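Local atomic coordinates of leucine aminopeptidase 2 (Saccharomyces cerevisiae, PDB entry 2XQ0), a protein that acts as a zinc-dependent aminopeptidase of the M1 family, preferring di- and tripeptides, and also shows low epoxide hydrolase activity toward leukotriene A4 in vitro. Residues Phe28-Thr33 / Pro156-Pro161; Thr71-Val76 / Lys123-Gln128; Leu101-Ala106 / Leu114-Arg119; Ala169-Pro174 / Ile207-Gly212. All blocks are in the same frame, centred on the assembly; numbering follows the deposited sequence.

Contact 1: Phe28-Thr33 / Pro156-Pro161; sequences FAVLHT and PCFDTP
Phe-158 holds CG beside its backbone N and anti to its carbonyl carbon (chi1 -64°), a rotation that sends the ring out of its loop toward strand 28-40. Phe-28 adopts the same rotation (chi1 -57°) and directs its own ring back across the gap. Two residues along the strand, Val-30 has CG1 anti to the backbone N, which leaves CG2 as the branch that faces the loop. That methyl does the closest touching: Val-30 CG2 lies 3.4 Å from Phe-158 CD2. The neighbouring ring carbon shares it, with Phe-158 CE2 at 3.6 Å from Val-30 CG2. Farther round the same ring, Phe-158 CZ meets Phe-28 CD2 at 4.1 Å, and these two aromatic side chains cross at about a right angle. One ring thus serves two strand residues of alternate positions, and the contact across the segments is wholly apolar. In the loop, Phe-158 and Asp-159 are the centres of successive inverse gamma turns, and Thr-160 N donates to Phe-158 O at 2.9 Å, while Asp-159 forms a salt bridge with Arg-152. Leu-67 touches both phenylalanines, Leu-69 also packs on Phe-158, and Leu-54 lies against Val-30. Just past Val-30, Leu-31 and His-32 both face Gln-53 in a classic beta bulge. The whole illustrates a loop side chain packed into the apolar interior where a large beta sheet folds over on itself, here in the N-terminal domain of an M1 aminopeptidase.

Contact 2: Thr71-Val76 / Lys123-Gln128; sequences TSYLDV and KCTALQ
Tyr-73 and Lys-123 supply the apolar part of this contact, a CH-pi interaction. Lys-123 CB sits over one face of the ring, 3.8 Å from its centroid and somewhat toward the rim. Farther out the aliphatic chain stays alongside, with Lys-123 CD 3.7 Å from Tyr-73 CE1, before a bend at chi4 (76°) turns the ammonium end away. Thr-125 CG2 adds a looser touch at 4.1 Å from Tyr-73 CE2. The lysine carbonyl also comes close, Lys-123 O lying 3.3 Å from Tyr-73 CD2. With an alanine here instead of Tyr-73, the lysine chain would probably be set free to turn, and Arg-93, which makes a cation-pi contact with the ring, would lose that mate.

The polar part runs through water. One molecule lies 2.8 Å from Ser-72 OG, and the same water is 2.7 Å from Thr-125 OG1, a hydroxyl also bonded to His-150 ND1. Within the second segment, Ala-126 N donates to Cys-124 SG (3.4 Å) within the turn that precedes strand 127-130. Ser-153 OG bonds both Ser-72 O and Thr-125 N.

The contact lies at the surface, where the loop entering strand 74-81 of the large sheet meets the link from strand 111-120 to strand 127-130, an edge strand of the four-stranded sheet; next to it, strand 141-144 leads to the substrate-binding residues Gln-145 to Glu-147.

Contact 3: Leu101-Ala106 / Leu114-Arg119; sequences LVINNA and LNIQFR
Leu-101 and Ile-103 meet Leu-114 and Ile-116 inside the strongly curved ten-stranded sheet of the N-terminal domain. Strands 84-90 and 74-81 separate strand 101-104 from strand 111-120 in the sheet order, yet the curl turns one face inward on itself. The segment axes approach to 10.9 Å at 134° between their directions, and the space between them is bridged by side chains alone.

Like residues share like conformations across this interface. Both leucines place CG on the far side from the backbone N (Leu-101 chi1 163°), which extends each chain away from its strand. Both isoleucines instead keep CG1 beside the N (Ile-116 chi1 -52°) and nearly straight beyond it, so CD1 is the foremost atom. Extended leucine and isoleucine can therefore reach toward each other, tip to tip, and they do so twice, in opposite sequence order: Leu-101 CD2 faces Ile-116 CD1, and Ile-103 faces Leu-114 in the same manner.

All four residues are buried. Leu-67 and Leu-69 of the edge strand 66-69 close in on Ile-103 and Ile-116 respectively, while Val-79 touches Leu-114. Methyl ends carry the whole contact: Leu-101 CD2 to Ile-116 CD1 is 4.1 Å, and Ile-103 CD1, 4.1 Å from Leu-114 CD1, lies 4.2 Å from Ile-116 CD1.

Contact 4: Ala169-Pro174 / Ile207-Gly212; sequences ASIESP and IGIASG
Ile-171 and Ser-173 face Ile-209 and Ser-211 where two beta sheets of the enzyme pack against each other. Strand 165-172 belongs to the large mixed sheet of the N-terminal domain, strand 209-211 to the smaller antiparallel one, and alternate residues of each point into the space between.

Along the first segment, Ile-171 comes first. Its CG1 stands beside the backbone N, and the straight chain beyond brings CD1 forward to meet its counterpart tip to tip. Ile-209 arrives by a different route: CG1 is anti to the backbone N (chi1 -179°), which pushes CG2 into the crowded position between N and carbonyl carbon but extends CD1 toward the other sheet. The two ends press hard, Ile-171 CD1 to Ile-209 CD1 being 3.4 Å, tighter than usual carbon contact. Ile-171 CG2 also touches Ile-209 CD1, at 3.8 Å. Val-39 and Val-177 pack against Ile-171, and the side chain of Ile-209 comes within about 7 Å of that of Leu-146, a substrate-binding residue.

Two positions on, just past the end of strand 165-172, the backbones draw closer, with 7.4 Å between CA of Ser-173 and CA of Ser-211, and the packing changes from methyl to hydroxyl. The two buried hydroxyls meet here. Main-chain oxygens share the task of satisfying them: Leu-175 O bonds Ser-173 OG, and Pro-176 O bonds Ser-211 OG. Phe-41 lies against both serines. Across the contact, Ser-173 OG and Ser-211 OG are 2.9 Å apart.

All four contacts reach the ten-stranded sheet of the N-terminal domain. Along the chain, contact 1 spans the longest interval; contact 2 is nested inside it and contact 3 inside contact 2, whereas contact 4 follows in series. Contacts 1 and 3, with centres 13 Å apart, share the interior of the folded-over sheet, where Pro-156 packs on Ile-116 and Phe-118. Contact 2 adjoins both: its centre is 16 Å from that of contact 3, strands 74-81 and 111-120 are neighbours, and Leu-74 touches Pro-156. Contact 4 touches none of the others, yet like contact 2 it ties the large sheet to the four-stranded one that leads toward the substrate site.

Contact 1: Phe28-Thr33 / Pro156-Pro161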
loop_
_atom_site.group_PDB
_atom_site.type_symbol
_atom_site.label_atom_id
_atom_site.label_comp_id
_atom_site.label_asym_id
_atom_site.label_seq_id
_atom_site.Cartn_x
_atom_site.Cartn_y
_atom_site.Cartn_z
ATOM N N PHE A 28 23.095 11.783 -14.231
ATOM C CA PHE A 28 23.752 12.067 -12.966
ATOM C C PHE A 28 23.686 10.871 -12.040
ATOM O O PHE A 28 22.799 10.027 -12.163
ATOM C CB PHE A 28 23.078 13.251 -12.263
ATOM C CG PHE A 28 23.038 14.499 -13.083
ATOM C CD1 PHE A 28 24.078 15.409 -13.032
ATOM C CD2 PHE A 28 21.955 14.768 -13.908
ATOM C CE1 PHE A 28 24.044 16.564 -13.789
ATOM C CE2 PHE A 28 21.918 15.919 -14.676
ATOM C CZ PHE A 28 22.959 16.823 -14.609
ATOM N N ALA A 29 24.632 10.803 -11.111
ATOM C CA ALA A 29 24.559 9.853 -10.017
ATOM C C ALA A 29 24.265 10.645 -8.756
ATOM O O ALA A 29 24.898 11.669 -8.510
ATOM C CB ALA A 29 25.865 9.116 -9.877
ATOM N N VAL A 30 23.304 10.188 -7.966
ATOM C CA VAL A 30 23.000 10.855 -6.707
ATOM C C VAL A 30 23.702 10.109 -5.589
ATOM O O VAL A 30 23.302 9.016 -5.207
ATOM C CB VAL A 30 21.489 10.948 -6.422
ATOM C CG1 VAL A 30 21.251 11.615 -5.072
ATOM C CG2 VAL A 30 20.791 11.725 -7.508
ATOM N N LEU A 31 24.763 10.720 -5.076
ATOM C CA LEU A 31 25.614 10.094 -4.074
ATOM C C LEU A 31 25.094 10.275 -2.655
ATOM O O LEU A 31 25.376 9.461 -1.790
ATOM C CB LEU A 31 27.026 10.662 -4.184
ATOM C CG LEU A 31 27.540 10.599 -5.629
ATOM C CD1 LEU A 31 28.929 11.181 -5.740
ATOM C CD2 LEU A 31 27.481 9.157 -6.137
ATOM N N HIS A 32 24.347 11.351 -2.414
ATOM C CA HIS A 32 23.790 11.613 -1.087
ATOM C C HIS A 32 22.768 12.736 -1.160
ATOM O O HIS A 32 22.908 13.654 -1.977
ATOM C CB HIS A 32 24.891 11.990 -0.089
ATOM C CG HIS A 32 24.390 12.131 1.317
ATOM N ND1 HIS A 32 24.098 11.045 2.111
ATOM C CD2 HIS A 32 24.094 13.230 2.053
ATOM C CE1 HIS A 32 23.647 11.464 3.280
ATOM N NE2 HIS A 32 23.634 12.787 3.270
ATOM N N THR A 33 21.750 12.660 -0.308
ATOM C CA THR A 33 20.694 13.675 -0.214
ATOM C C THR A 33 20.487 14.113 1.229
ATOM O O THR A 33 20.240 13.294 2.114
ATOM C CB THR A 33 19.343 13.146 -0.718
ATOM O OG1 THR A 33 19.489 12.644 -2.048
ATOM C CG2 THR A 33 18.285 14.254 -0.703
ATOM N N PRO A 156 12.098 19.149 -4.298
ATOM C CA PRO A 156 12.571 18.949 -5.670
ATOM C C PRO A 156 13.575 17.806 -5.690
ATOM O O PRO A 156 14.439 17.726 -4.816
ATOM C CB PRO A 156 13.225 20.291 -6.022
ATOM C CG PRO A 156 13.581 20.914 -4.708
ATOM C CD PRO A 156 12.644 20.368 -3.669
ATOM N N CYS A 157 13.437 16.900 -6.650
ATOM C CA CYS A 157 14.284 15.724 -6.661
ATOM C C CYS A 157 14.217 14.967 -7.977
ATOM O O CYS A 157 13.458 15.310 -8.887
ATOM C CB CYS A 157 13.876 14.784 -5.515
ATOM S SG CYS A 157 12.145 14.227 -5.567
ATOM N N PHE A 158 15.034 13.931 -8.086
ATOM C CA PHE A 158 14.893 12.989 -9.192
ATOM C C PHE A 158 13.849 11.975 -8.739
ATOM O O PHE A 158 14.186 10.936 -8.161
ATOM C CB PHE A 158 16.216 12.296 -9.453
ATOM C CG PHE A 158 17.307 13.217 -9.919
ATOM C CD1 PHE A 158 17.285 13.755 -11.193
ATOM C CD2 PHE A 158 18.364 13.534 -9.090
ATOM C CE1 PHE A 158 18.296 14.593 -11.633
ATOM C CE2 PHE A 158 19.383 14.371 -9.535
ATOM C CZ PHE A 158 19.345 14.901 -10.806
ATOM N N ASP A 159 12.577 12.295 -8.967
ATOM C CA ASP A 159 11.458 11.519 -8.413
ATOM C C ASP A 159 11.148 10.277 -9.250
ATOM O O ASP A 159 10.083 10.170 -9.884
ATOM C CB ASP A 159 10.200 12.397 -8.260
ATOM C CG ASP A 159 9.109 11.728 -7.430
ATOM O OD1 ASP A 159 9.358 10.650 -6.847
ATOM O OD2 ASP A 159 7.987 12.287 -7.342
ATOM N N THR A 160 12.083 9.330 -9.232
ATOM C CA THR A 160 11.905 8.054 -9.926
ATOM C C THR A 160 12.435 6.922 -9.040
ATOM O O THR A 160 13.399 7.105 -8.300
ATOM C CB THR A 160 12.591 8.058 -11.337
ATOM O OG1 THR A 160 12.775 6.717 -11.794
ATOM C CG2 THR A 160 13.930 8.743 -11.290
ATOM N N PRO A 161 11.786 5.754 -9.086
ATOM C CA PRO A 161 12.308 4.667 -8.249
ATOM C C PRO A 161 13.632 4.103 -8.785
ATOM O O PRO A 161 14.275 3.309 -8.093
ATOM C CB PRO A 161 11.182 3.635 -8.261
ATOM C CG PRO A 161 10.340 3.966 -9.471
ATOM C CD PRO A 161 10.444 5.465 -9.629
#

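Contact 2: Thr71-Val76 / Lys123-Gln128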
loop_
_atom_site.group_PDB
_atom_site.type_symbol
_atom_site.label_atom_id
_atom_site.label_comp_id
_atom_site.label_asym_id
_atom_site.label_seq_id
_atom_site.Cartn_x
_atom_site.Cartn_y
_atom_site.Cartn_z
ATOM N N THR A 71 9.257 18.714 -9.841
ATOM C CA THR A 71 8.591 19.418 -8.751
ATOM C C THR A 71 7.123 19.389 -9.078
ATOM O O THR A 71 6.758 19.196 -10.240
ATOM C CB THR A 71 9.020 20.914 -8.603
ATOM O OG1 THR A 71 8.405 21.711 -9.625
ATOM C CG2 THR A 71 10.518 21.068 -8.663
ATOM N N SER A 72 6.292 19.567 -8.054
ATOM C CA SER A 72 4.856 19.732 -8.224
ATOM C C SER A 72 4.313 20.657 -7.136
ATOM O O SER A 72 4.330 20.321 -5.947
ATOM C CB SER A 72 4.136 18.389 -8.149
ATOM O OG SER A 72 2.739 18.617 -8.221
ATOM N N TYR A 73 3.837 21.823 -7.551
ATOM C CA TYR A 73 3.327 22.826 -6.629
ATOM C C TYR A 73 4.316 23.167 -5.522
ATOM O O TYR A 73 3.924 23.340 -4.364
ATOM C CB TYR A 73 2.023 22.352 -5.996
ATOM C CG TYR A 73 0.954 21.915 -6.969
ATOM C CD1 TYR A 73 0.406 22.803 -7.886
ATOM C CD2 TYR A 73 0.471 20.614 -6.948
ATOM C CE1 TYR A 73 -0.585 22.398 -8.762
ATOM C CE2 TYR A 73 -0.508 20.199 -7.814
ATOM C CZ TYR A 73 -1.036 21.091 -8.717
ATOM O OH TYR A 73 -2.020 20.660 -9.568
ATOM N N LEU A 74 5.593 23.250 -5.856
ATOM C CA LEU A 74 6.564 23.783 -4.898
ATOM C C LEU A 74 6.848 25.248 -5.194
ATOM O O LEU A 74 6.714 25.708 -6.331
ATOM C CB LEU A 74 7.878 23.007 -4.920
ATOM C CG LEU A 74 7.893 21.562 -4.449
ATOM C CD1 LEU A 74 9.267 20.935 -4.699
ATOM C CD2 LEU A 74 7.524 21.493 -2.987
ATOM N N ASP A 75 7.215 25.981 -4.151
ATOM C CA ASP A 75 7.738 27.328 -4.291
ATOM C C ASP A 75 9.270 27.218 -4.209
ATOM O O ASP A 75 9.828 27.137 -3.124
ATOM C CB ASP A 75 7.174 28.197 -3.156
ATOM C CG ASP A 75 7.684 29.619 -3.179
ATOM O OD1 ASP A 75 8.401 30.000 -4.129
ATOM O OD2 ASP A 75 7.356 30.361 -2.224
ATOM N N VAL A 76 9.943 27.174 -5.358
ATOM C CA VAL A 76 11.404 27.131 -5.375
ATOM C C VAL A 76 11.967 28.554 -5.270
ATOM O O VAL A 76 11.657 29.424 -6.088
ATOM C CB VAL A 76 11.951 26.446 -6.647
ATOM C CG1 VAL A 76 13.482 26.445 -6.646
ATOM C CG2 VAL A 76 11.424 25.017 -6.749
ATOM N N LYS A 123 -1.191 23.829 -2.363
ATOM C CA LYS A 123 -1.568 22.785 -3.327
ATOM C C LYS A 123 -0.777 21.469 -3.185
ATOM O O LYS A 123 -0.986 20.514 -3.949
ATOM C CB LYS A 123 -1.465 23.306 -4.764
ATOM C CG LYS A 123 -2.510 24.348 -5.131
ATOM C CD LYS A 123 -2.894 24.233 -6.606
ATOM C CE LYS A 123 -3.823 25.355 -7.053
ATOM N NZ LYS A 123 -3.097 26.644 -7.246
ATOM N N CYS A 124 0.130 21.429 -2.212
ATOM C CA CYS A 124 0.933 20.241 -1.923
ATOM C C CYS A 124 0.076 18.979 -1.930
ATOM O O CYS A 124 -0.963 18.950 -1.298
ATOM C CB CYS A 124 1.568 20.367 -0.538
ATOM S SG CYS A 124 2.680 18.996 -0.119
ATOM N N THR A 125 0.505 17.949 -2.655
ATOM C CA THR A 125 -0.238 16.688 -2.698
ATOM C C THR A 125 0.410 15.616 -1.823
ATOM O O THR A 125 -0.060 14.477 -1.760
ATOM C CB THR A 125 -0.343 16.144 -4.141
ATOM O OG1 THR A 125 0.972 15.868 -4.651
ATOM C CG2 THR A 125 -1.051 17.160 -5.053
ATOM N N ALA A 126 1.498 15.975 -1.153
ATOM C CA ALA A 126 2.254 14.985 -0.373
ATOM C C ALA A 126 1.826 14.904 1.113
ATOM O O ALA A 126 2.075 13.901 1.795
ATOM C CB ALA A 126 3.753 15.249 -0.504
ATOM N N LEU A 127 1.144 15.939 1.606
ATOM C CA LEU A 127 0.928 16.059 3.040
ATOM C C LEU A 127 -0.537 16.152 3.391
ATOM O O LEU A 127 -1.340 16.688 2.621
ATOM C CB LEU A 127 1.658 17.299 3.590
ATOM C CG LEU A 127 3.187 17.285 3.414
ATOM C CD1 LEU A 127 3.791 18.683 3.668
ATOM C CD2 LEU A 127 3.854 16.218 4.301
ATOM N N GLN A 128 -0.890 15.624 4.555
ATOM C CA GLN A 128 -2.157 15.986 5.168
ATOM C C GLN A 128 -1.889 16.682 6.514
ATOM O O GLN A 128 -1.071 16.214 7.319
ATOM C CB GLN A 128 -3.096 14.786 5.361
ATOM C CG GLN A 128 -4.511 15.260 5.834
ATOM C CD GLN A 128 -5.433 14.136 6.301
ATOM O OE1 GLN A 128 -5.052 12.966 6.338
ATOM N NE2 GLN A 128 -6.662 14.497 6.659
HETATM O O HOH W 1 1.380 16.434 -7.214
#

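Contact 3: Leu101-Ala106 / Leu114-Arg119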
loop_
_atom_site.group_PDB
_atom_site.type_symbol
_atom_site.label_atom_id
_atom_site.label_comp_id
_atom_site.label_asym_id
_atom_site.label_seq_id
_atom_site.Cartn_x
_atom_site.Cartn_y
_atom_site.Cartn_z
ATOM N N LEU A 101 11.896 21.595 -13.069
ATOM C CA LEU A 101 12.783 22.643 -12.593
ATOM C C LEU A 101 14.077 22.517 -13.368
ATOM O O LEU A 101 14.691 21.458 -13.381
ATOM C CB LEU A 101 13.067 22.475 -11.099
ATOM C CG LEU A 101 14.268 23.237 -10.528
ATOM C CD1 LEU A 101 14.068 24.771 -10.626
ATOM C CD2 LEU A 101 14.521 22.812 -9.071
ATOM N N VAL A 102 14.499 23.600 -14.005
ATOM C CA VAL A 102 15.641 23.548 -14.908
ATOM C C VAL A 102 16.765 24.392 -14.329
ATOM O O VAL A 102 16.576 25.573 -14.035
ATOM C CB VAL A 102 15.262 24.086 -16.281
ATOM C CG1 VAL A 102 16.503 24.190 -17.177
ATOM C CG2 VAL A 102 14.173 23.189 -16.906
ATOM N N ILE A 103 17.927 23.781 -14.153
ATOM C CA ILE A 103 19.033 24.447 -13.484
ATOM C C ILE A 103 20.257 24.423 -14.382
ATOM O O ILE A 103 20.601 23.389 -14.938
ATOM C CB ILE A 103 19.381 23.758 -12.139
ATOM C CG1 ILE A 103 18.169 23.746 -11.208
ATOM C CG2 ILE A 103 20.560 24.468 -11.470
ATOM C CD1 ILE A 103 18.296 22.770 -10.012
ATOM N N ASN A 104 20.906 25.569 -14.532
ATOM C CA ASN A 104 22.126 25.652 -15.308
ATOM C C ASN A 104 23.295 25.293 -14.423
ATOM O O ASN A 104 23.554 25.987 -13.447
ATOM C CB ASN A 104 22.311 27.079 -15.837
ATOM C CG ASN A 104 23.717 27.336 -16.344
ATOM O OD1 ASN A 104 24.286 26.526 -17.077
ATOM N ND2 ASN A 104 24.282 28.472 -15.959
ATOM N N ASN A 105 24.001 24.209 -14.738
ATOM C CA ASN A 105 25.162 23.861 -13.921
ATOM C C ASN A 105 26.500 24.167 -14.594
ATOM O O ASN A 105 27.047 23.354 -15.343
ATOM C CB ASN A 105 25.101 22.424 -13.383
ATOM C CG ASN A 105 25.042 21.386 -14.474
ATOM O OD1 ASN A 105 24.512 21.630 -15.559
ATOM N ND2 ASN A 105 25.579 20.208 -14.190
ATOM N N ALA A 106 27.010 25.364 -14.319
ATOM C CA ALA A 106 28.320 25.775 -14.798
ATOM C C ALA A 106 29.404 25.308 -13.829
ATOM O O ALA A 106 30.539 25.784 -13.878
ATOM C CB ALA A 106 28.370 27.285 -14.971
ATOM N N LEU A 114 24.615 20.455 -4.912
ATOM C CA LEU A 114 23.447 21.218 -5.352
ATOM C C LEU A 114 22.518 21.505 -4.177
ATOM O O LEU A 114 22.021 20.576 -3.536
ATOM C CB LEU A 114 22.696 20.442 -6.426
ATOM C CG LEU A 114 21.304 20.979 -6.758
ATOM C CD1 LEU A 114 21.390 22.397 -7.291
ATOM C CD2 LEU A 114 20.603 20.074 -7.745
ATOM N N ASN A 115 22.298 22.785 -3.883
ATOM C CA ASN A 115 21.381 23.171 -2.818
ATOM C C ASN A 115 20.191 23.956 -3.364
ATOM O O ASN A 115 20.351 24.924 -4.111
ATOM C CB ASN A 115 22.100 23.986 -1.737
ATOM C CG ASN A 115 21.185 24.354 -0.572
ATOM O OD1 ASN A 115 20.579 25.424 -0.556
ATOM N ND2 ASN A 115 21.086 23.470 0.401
ATOM N N ILE A 116 18.991 23.533 -2.995
ATOM C CA ILE A 116 17.779 24.232 -3.409
ATOM C C ILE A 116 16.937 24.586 -2.191
ATOM O O ILE A 116 16.527 23.701 -1.435
ATOM C CB ILE A 116 16.927 23.347 -4.313
ATOM C CG1 ILE A 116 17.769 22.788 -5.470
ATOM C CG2 ILE A 116 15.696 24.109 -4.802
ATOM C CD1 ILE A 116 17.161 21.579 -6.124
ATOM N N GLN A 117 16.664 25.870 -2.014
ATOM C CA GLN A 117 15.761 26.315 -0.964
ATOM C C GLN A 117 14.363 26.375 -1.519
ATOM O O GLN A 117 14.144 26.861 -2.626
ATOM C CB GLN A 117 16.144 27.701 -0.452
ATOM C CG GLN A 117 17.449 27.750 0.297
ATOM C CD GLN A 117 17.875 29.169 0.572
ATOM O OE1 GLN A 117 17.109 29.959 1.127
ATOM N NE2 GLN A 117 19.092 29.510 0.167
ATOM N N PHE A 118 13.407 25.901 -0.738
ATOM C CA PHE A 118 12.048 25.824 -1.225
ATOM C C PHE A 118 11.094 25.795 -0.049
ATOM O O PHE A 118 11.518 25.632 1.102
ATOM C CB PHE A 118 11.876 24.538 -2.049
ATOM C CG PHE A 118 11.955 23.293 -1.223
ATOM C CD1 PHE A 118 13.184 22.750 -0.876
ATOM C CD2 PHE A 118 10.806 22.681 -0.765
ATOM C CE1 PHE A 118 13.254 21.612 -0.099
ATOM C CE2 PHE A 118 10.874 21.561 0.009
ATOM C CZ PHE A 118 12.102 21.024 0.352
ATOM N N ARG A 119 9.806 25.933 -0.350
ATOM C CA ARG A 119 8.758 25.619 0.607
ATOM C C ARG A 119 7.601 24.907 -0.102
ATOM O O ARG A 119 7.384 25.093 -1.303
ATOM C CB ARG A 119 8.265 26.891 1.307
ATOM C CG ARG A 119 7.710 27.940 0.359
ATOM C CD ARG A 119 7.388 29.259 1.087
ATOM N NE ARG A 119 6.355 29.046 2.095
ATOM C CZ ARG A 119 6.571 29.031 3.407
ATOM N NH1 ARG A 119 7.790 29.246 3.889
ATOM N NH2 ARG A 119 5.555 28.822 4.240
#

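Contact 4: Ala169-Pro174 / Ile207-Gly212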
loop_
_atom_site.group_PDB
_atom_site.type_symbol
_atom_site.label_atom_id
_atom_site.label_comp_id
_atom_site.label_asym_id
_atom_site.label_seq_id
_atom_site.Cartn_x
_atom_site.Cartn_y
_atom_site.Cartn_z
ATOM N N ALA A 169 18.783 13.905 7.505
ATOM C CA ALA A 169 17.672 14.839 7.614
ATOM C C ALA A 169 17.649 15.532 8.960
ATOM O O ALA A 169 17.755 14.883 10.000
ATOM C CB ALA A 169 16.345 14.119 7.374
ATOM N N SER A 170 17.503 16.852 8.944
ATOM C CA SER A 170 17.221 17.573 10.174
ATOM C C SER A 170 15.865 18.199 10.017
ATOM O O SER A 170 15.596 18.864 9.014
ATOM C CB SER A 170 18.256 18.658 10.438
ATOM O OG SER A 170 19.549 18.096 10.451
ATOM N N ILE A 171 15.004 17.981 11.004
ATOM C CA ILE A 171 13.644 18.471 10.909
ATOM C C ILE A 171 13.295 19.236 12.171
ATOM O O ILE A 171 13.293 18.688 13.264
ATOM C CB ILE A 171 12.646 17.341 10.676
ATOM C CG1 ILE A 171 13.082 16.519 9.456
ATOM C CG2 ILE A 171 11.255 17.910 10.463
ATOM C CD1 ILE A 171 12.270 15.290 9.215
ATOM N N GLU A 172 13.023 20.519 12.013
ATOM C CA GLU A 172 12.645 21.343 13.155
ATOM C C GLU A 172 11.122 21.347 13.255
ATOM O O GLU A 172 10.441 21.535 12.256
ATOM C CB GLU A 172 13.174 22.757 12.945
ATOM C CG GLU A 172 12.923 23.683 14.119
ATOM C CD GLU A 172 13.474 25.069 13.874
ATOM O OE1 GLU A 172 13.634 25.442 12.690
ATOM O OE2 GLU A 172 13.741 25.782 14.867
ATOM N N SER A 173 10.599 21.118 14.452
ATOM C CA SER A 173 9.154 21.119 14.684
ATOM C C SER A 173 8.866 21.423 16.148
ATOM O O SER A 173 9.654 21.060 17.018
ATOM C CB SER A 173 8.556 19.751 14.332
ATOM O OG SER A 173 7.141 19.752 14.484
ATOM N N PRO A 174 7.733 22.085 16.435
ATOM C CA PRO A 174 7.381 22.270 17.848
ATOM C C PRO A 174 6.784 21.015 18.469
ATOM O O PRO A 174 6.442 21.052 19.643
ATOM C CB PRO A 174 6.338 23.389 17.810
ATOM C CG PRO A 174 5.738 23.294 16.448
ATOM C CD PRO A 174 6.834 22.829 15.532
ATOM N N ILE A 207 10.515 8.094 1.224
ATOM C CA ILE A 207 10.692 9.067 2.286
ATOM C C ILE A 207 9.386 9.188 3.045
ATOM O O ILE A 207 8.298 9.191 2.454
ATOM C CB ILE A 207 11.141 10.433 1.776
ATOM C CG1 ILE A 207 12.597 10.354 1.302
ATOM C CG2 ILE A 207 11.001 11.488 2.874
ATOM C CD1 ILE A 207 13.562 10.067 2.451
ATOM N N GLY A 208 9.501 9.238 4.366
ATOM C CA GLY A 208 8.334 9.370 5.212
ATOM C C GLY A 208 8.604 10.357 6.322
ATOM O O GLY A 208 9.706 10.384 6.884
ATOM N N ILE A 209 7.613 11.193 6.611
ATOM C CA ILE A 209 7.723 12.122 7.733
ATOM C C ILE A 209 6.378 12.274 8.413
ATOM O O ILE A 209 5.337 12.316 7.748
ATOM C CB ILE A 209 8.238 13.511 7.266
ATOM C CG1 ILE A 209 8.369 14.457 8.463
ATOM C CG2 ILE A 209 7.276 14.113 6.271
ATOM C CD1 ILE A 209 9.122 15.729 8.141
ATOM N N ALA A 210 6.383 12.349 9.740
ATOM C CA ALA A 210 5.164 12.714 10.475
ATOM C C ALA A 210 5.548 13.528 11.692
ATOM O O ALA A 210 6.646 13.377 12.232
ATOM C CB ALA A 210 4.375 11.498 10.894
ATOM N N SER A 211 4.651 14.402 12.116
ATOM C CA SER A 211 4.914 15.170 13.322
ATOM C C SER A 211 3.623 15.438 14.018
ATOM O O SER A 211 2.627 15.810 13.389
ATOM C CB SER A 211 5.626 16.473 12.998
ATOM O OG SER A 211 5.890 17.208 14.189
ATOM N N GLY A 212 3.637 15.202 15.317
ATOM C CA GLY A 212 2.492 15.486 16.153
ATOM C C GLY A 212 2.775 15.034 17.556
ATOM O O GLY A 212 3.917 14.753 17.917
#